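Local coordinates for actin-binding protein, cofilin/tropomyosin family protein, putative (Entamoeba histolytica, PDB 4LIZ) that binds actin filaments and stabilises them, and may thereby contribute to phagocytosis and pseudopod formation, at residues L60-Y65 with F79-W84. Residues are numbered along the deposited sequence; the frame is centred on the assembly and turned at random.
Sequences LQFAYY and FVFISW
Tyr65 lies beside Val80, its partner in an antiparallel hydrogen-bonded pair, with one ring face over Val80 CB, off toward the rim. Chi1 of 70° sets CG of Tyr65 in the crowded position between the backbone N and the carbonyl carbon, and Val80 CB makes a CH-pi contact 3.8 Å from the Tyr65 ring centroid. A flat ring suits the compact branched valine, while Ile82 CD1 meets the edge of the same ring at Tyr65 CE2 (3.9 Å). Further along this face, small Ala63 pairs with Ile82, and Gln61 runs beside Trp84, its amide 76° from the indole plane, with Gln61 OE1 3.4 Å from Trp84 CD1. Gln61 OE1 accepts from Lys56 N and Trp84 NE1 donates to Lys56 O, while Gln61 NE2 bonds to Asp41 OD2 and Ala54 O. On the other face, Phe62 CD2 packs on Phe81 CZ at 3.8 Å. Tyr64 instead reaches diagonally to Phe79, where CE1 of Tyr64 lies 3.7 Å from CB of Phe79; the two rings are nearly parallel (22°) but barely overlap. The Tyr64 hydroxyl bonds to Asn111 O. Six backbone hydrogen bonds lock the register. Apolar rings suit this face because helices 92-108 and 10-17 cover it. The pairing forms the body of the 60-69/76-85 beta hairpin, two inner strands of the five-stranded mixed sheet of the ADF-homology fold.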
ATOM      1  N   LEU A  60      -6.399  -3.506  10.011  1.00 14.05           N
ATOM      2  CA  LEU A  60      -6.604  -3.576   8.531  1.00 15.40           C
ATOM      3  C   LEU A  60      -6.007  -2.265   7.954  1.00 14.30           C
ATOM      4  O   LEU A  60      -6.455  -1.188   8.338  1.00 14.12           O
ATOM      5  CB  LEU A  60      -8.120  -3.662   8.252  1.00 17.09           C
ATOM      6  CG  LEU A  60      -8.422  -4.153   6.851  1.00 20.50           C
ATOM      7  CD1 LEU A  60      -9.948  -4.227   6.528  1.00 23.80           C
ATOM      8  CD2 LEU A  60      -7.986  -3.199   5.851  1.00 26.16           C
ATOM      9  N   GLN A  61      -5.059  -2.383   7.064  1.00 12.05           N
ATOM     10  CA  GLN A  61      -4.358  -1.201   6.509  1.00 11.86           C
ATOM     11  C   GLN A  61      -4.089  -1.369   5.036  1.00 12.06           C
ATOM     12  O   GLN A  61      -4.218  -2.497   4.493  1.00 11.96           O
ATOM     13  CB  GLN A  61      -3.084  -0.925   7.292  1.00 11.80           C
ATOM     14  CG  GLN A  61      -3.264  -0.500   8.752  1.00 12.08           C
ATOM     15  CD  GLN A  61      -2.015  -0.623   9.547  1.00 12.72           C
ATOM     16  OE1 GLN A  61      -1.542  -1.689   9.843  1.00 12.88           O
ATOM     17  NE2 GLN A  61      -1.371   0.525   9.762  1.00 14.19           N
ATOM     18  N   PHE A  62      -3.714  -0.310   4.330  1.00 11.88           N
ATOM     19  CA  PHE A  62      -3.236  -0.336   2.999  1.00 11.20           C
ATOM     20  C   PHE A  62      -1.956   0.422   2.858  1.00 11.30           C
ATOM     21  O   PHE A  62      -1.787   1.359   3.665  1.00 13.19           O
ATOM     22  CB  PHE A  62      -4.257   0.235   1.999  1.00 12.20           C
ATOM     23  CG  PHE A  62      -5.595  -0.507   2.007  1.00 11.71           C
ATOM     24  CD1 PHE A  62      -6.642  -0.094   2.783  1.00 12.46           C
ATOM     25  CD2 PHE A  62      -5.737  -1.577   1.159  1.00 12.82           C
ATOM     26  CE1 PHE A  62      -7.863  -0.838   2.847  1.00 14.69           C
ATOM     27  CE2 PHE A  62      -6.951  -2.232   1.150  1.00 14.01           C
ATOM     28  CZ  PHE A  62      -7.945  -1.870   1.953  1.00 16.30           C
ATOM     29  N   ALA A  63      -1.103   0.151   1.965  1.00 10.23           N
ATOM     30  CA  ALA A  63       0.088   0.888   1.782  1.00 10.07           C
ATOM     31  C   ALA A  63       0.396   1.035   0.347  1.00 10.37           C
ATOM     32  O   ALA A  63       0.071   0.208  -0.540  1.00 11.54           O
ATOM     33  CB  ALA A  63       1.282   0.303   2.563  1.00 11.15           C
ATOM     34  N   TYR A  64       1.142   2.082  -0.017  1.00 10.54           N
ATOM     35  CA  TYR A  64       1.527   2.399  -1.343  1.00  9.97           C
ATOM     36  C   TYR A  64       2.872   3.107  -1.358  1.00 11.82           C
ATOM     37  O   TYR A  64       3.009   4.082  -0.626  1.00 11.53           O
ATOM     38  CB  TYR A  64       0.428   3.299  -1.991  1.00 11.73           C
ATOM     39  CG  TYR A  64       0.664   3.633  -3.442  1.00 11.67           C
ATOM     40  CD1 TYR A  64       0.619   2.696  -4.436  1.00 12.98           C
ATOM     41  CD2 TYR A  64       0.846   4.967  -3.802  1.00 13.61           C
ATOM     42  CE1 TYR A  64       0.749   3.026  -5.776  1.00 13.25           C
ATOM     43  CE2 TYR A  64       0.968   5.339  -5.166  1.00 13.68           C
ATOM     44  CZ  TYR A  64       0.921   4.355  -6.126  1.00 11.99           C
ATOM     45  OH  TYR A  64       0.944   4.672  -7.519  1.00 14.96           O
ATOM     46  N   TYR A  65       3.849   2.620  -2.090  1.00 10.12           N
ATOM     47  CA  TYR A  65       5.160   3.237  -2.126  1.00  9.71           C
ATOM     48  C   TYR A  65       5.839   3.113  -3.492  1.00 11.46           C
ATOM     49  O   TYR A  65       5.504   2.292  -4.274  1.00 11.85           O
ATOM     50  CB  TYR A  65       6.086   2.700  -1.003  1.00 11.91           C
ATOM     51  CG  TYR A  65       6.568   1.274  -1.130  1.00 12.50           C
ATOM     52  CD1 TYR A  65       7.763   0.979  -1.701  1.00 13.11           C
ATOM     53  CD2 TYR A  65       5.804   0.244  -0.658  1.00 12.13           C
ATOM     54  CE1 TYR A  65       8.192  -0.317  -1.811  1.00 13.71           C
ATOM     55  CE2 TYR A  65       6.236  -1.055  -0.743  1.00 12.82           C
ATOM     56  CZ  TYR A  65       7.426  -1.317  -1.332  1.00 12.21           C
ATOM     57  OH  TYR A  65       7.882  -2.580  -1.469  1.00 14.82           O
ATOM     58  N   PHE A  79       5.762   1.234  -8.634  1.00 14.50           N
ATOM     59  CA  PHE A  79       4.880   1.464  -7.518  1.00 14.01           C
ATOM     60  C   PHE A  79       4.360   0.161  -6.980  1.00 13.52           C
ATOM     61  O   PHE A  79       3.968  -0.741  -7.752  1.00 15.03           O
ATOM     62  CB  PHE A  79       3.741   2.358  -7.924  1.00 15.06           C
ATOM     63  CG  PHE A  79       4.190   3.702  -8.424  1.00 15.14           C
ATOM     64  CD1 PHE A  79       4.769   4.647  -7.591  1.00 14.61           C
ATOM     65  CD2 PHE A  79       4.082   4.000  -9.784  1.00 17.19           C
ATOM     66  CE1 PHE A  79       5.235   5.830  -8.095  1.00 15.42           C
ATOM     67  CE2 PHE A  79       4.572   5.198 -10.273  1.00 17.07           C
ATOM     68  CZ  PHE A  79       5.135   6.100  -9.430  1.00 16.36           C
ATOM     69  N   VAL A  80       4.358   0.019  -5.676  1.00 12.53           N
ATOM     70  CA  VAL A  80       3.939  -1.199  -4.940  1.00 11.47           C
ATOM     71  C   VAL A  80       2.693  -0.854  -4.167  1.00 12.15           C
ATOM     72  O   VAL A  80       2.678   0.078  -3.360  1.00 10.78           O
ATOM     73  CB  VAL A  80       5.052  -1.697  -4.033  1.00 12.17           C
ATOM     74  CG1 VAL A  80       4.586  -2.935  -3.271  1.00 13.61           C
ATOM     75  CG2 VAL A  80       6.353  -2.016  -4.814  1.00 14.21           C
ATOM     76  N   PHE A  81       1.623  -1.671  -4.280  1.00 11.64           N
ATOM     77  CA  PHE A  81       0.382  -1.604  -3.545  1.00 10.81           C
ATOM     78  C   PHE A  81       0.291  -2.772  -2.621  1.00 11.32           C
ATOM     79  O   PHE A  81       0.375  -3.917  -3.066  1.00 12.77           O
ATOM     80  CB  PHE A  81      -0.853  -1.478  -4.441  1.00 11.66           C
ATOM     81  CG  PHE A  81      -2.134  -1.624  -3.729  1.00 11.68           C
ATOM     82  CD1 PHE A  81      -2.576  -0.732  -2.764  1.00 12.14           C
ATOM     83  CD2 PHE A  81      -3.006  -2.686  -4.011  1.00 13.28           C
ATOM     84  CE1 PHE A  81      -3.798  -0.835  -2.093  1.00 14.52           C
ATOM     85  CE2 PHE A  81      -4.182  -2.824  -3.353  1.00 15.21           C
ATOM     86  CZ  PHE A  81      -4.614  -1.900  -2.411  1.00 15.14           C
ATOM     87  N   ILE A  82       0.083  -2.577  -1.340  1.00 11.09           N
ATOM     88  CA  ILE A  82      -0.064  -3.636  -0.348  1.00 10.84           C
ATOM     89  C   ILE A  82      -1.368  -3.470   0.335  1.00 11.42           C
ATOM     90  O   ILE A  82      -1.787  -2.389   0.841  1.00 11.01           O
ATOM     91  CB  ILE A  82       1.037  -3.540   0.731  1.00 11.11           C
ATOM     92  CG1 ILE A  82       2.370  -3.856   0.081  1.00 12.21           C
ATOM     93  CG2 ILE A  82       0.702  -4.386   1.921  1.00 13.45           C
ATOM     94  CD1 ILE A  82       3.575  -3.373   0.862  1.00 13.76           C
ATOM     95  N   SER A  83      -2.167  -4.557   0.482  1.00 11.63           N
ATOM     96  CA  SER A  83      -3.248  -4.698   1.444  1.00 11.43           C
ATOM     97  C   SER A  83      -2.782  -5.507   2.659  1.00 10.74           C
ATOM     98  O   SER A  83      -2.045  -6.472   2.480  1.00 12.45           O
ATOM     99  CB  SER A  83      -4.528  -5.255   0.786  1.00 12.47           C
ATOM    100  OG  SER A  83      -4.284  -6.559   0.314  1.00 13.09           O
ATOM    101  N   TRP A  84      -3.179  -5.112   3.849  1.00 10.71           N
ATOM    102  CA  TRP A  84      -2.685  -5.699   5.059  1.00 11.05           C
ATOM    103  C   TRP A  84      -3.859  -6.000   5.951  1.00 12.37           C
ATOM    104  O   TRP A  84      -4.674  -5.143   6.329  1.00 12.36           O
ATOM    105  CB  TRP A  84      -1.758  -4.699   5.830  1.00 11.22           C
ATOM    106  CG  TRP A  84      -1.428  -5.061   7.259  1.00 11.50           C
ATOM    107  CD1 TRP A  84      -2.037  -4.641   8.318  1.00 12.58           C
ATOM    108  CD2 TRP A  84      -0.375  -5.947   7.655  1.00 13.16           C
ATOM    109  NE1 TRP A  84      -1.429  -5.140   9.467  1.00 13.01           N
ATOM    110  CE2 TRP A  84      -0.381  -5.942   9.058  1.00 11.49           C
ATOM    111  CE3 TRP A  84       0.600  -6.668   6.984  1.00 14.25           C
ATOM    112  CZ2 TRP A  84       0.568  -6.722   9.771  1.00 13.78           C
ATOM    113  CZ3 TRP A  84       1.544  -7.435   7.682  1.00 16.25           C
ATOM    114  CH2 TRP A  84       1.495  -7.438   9.079  1.00 16.47           C
TER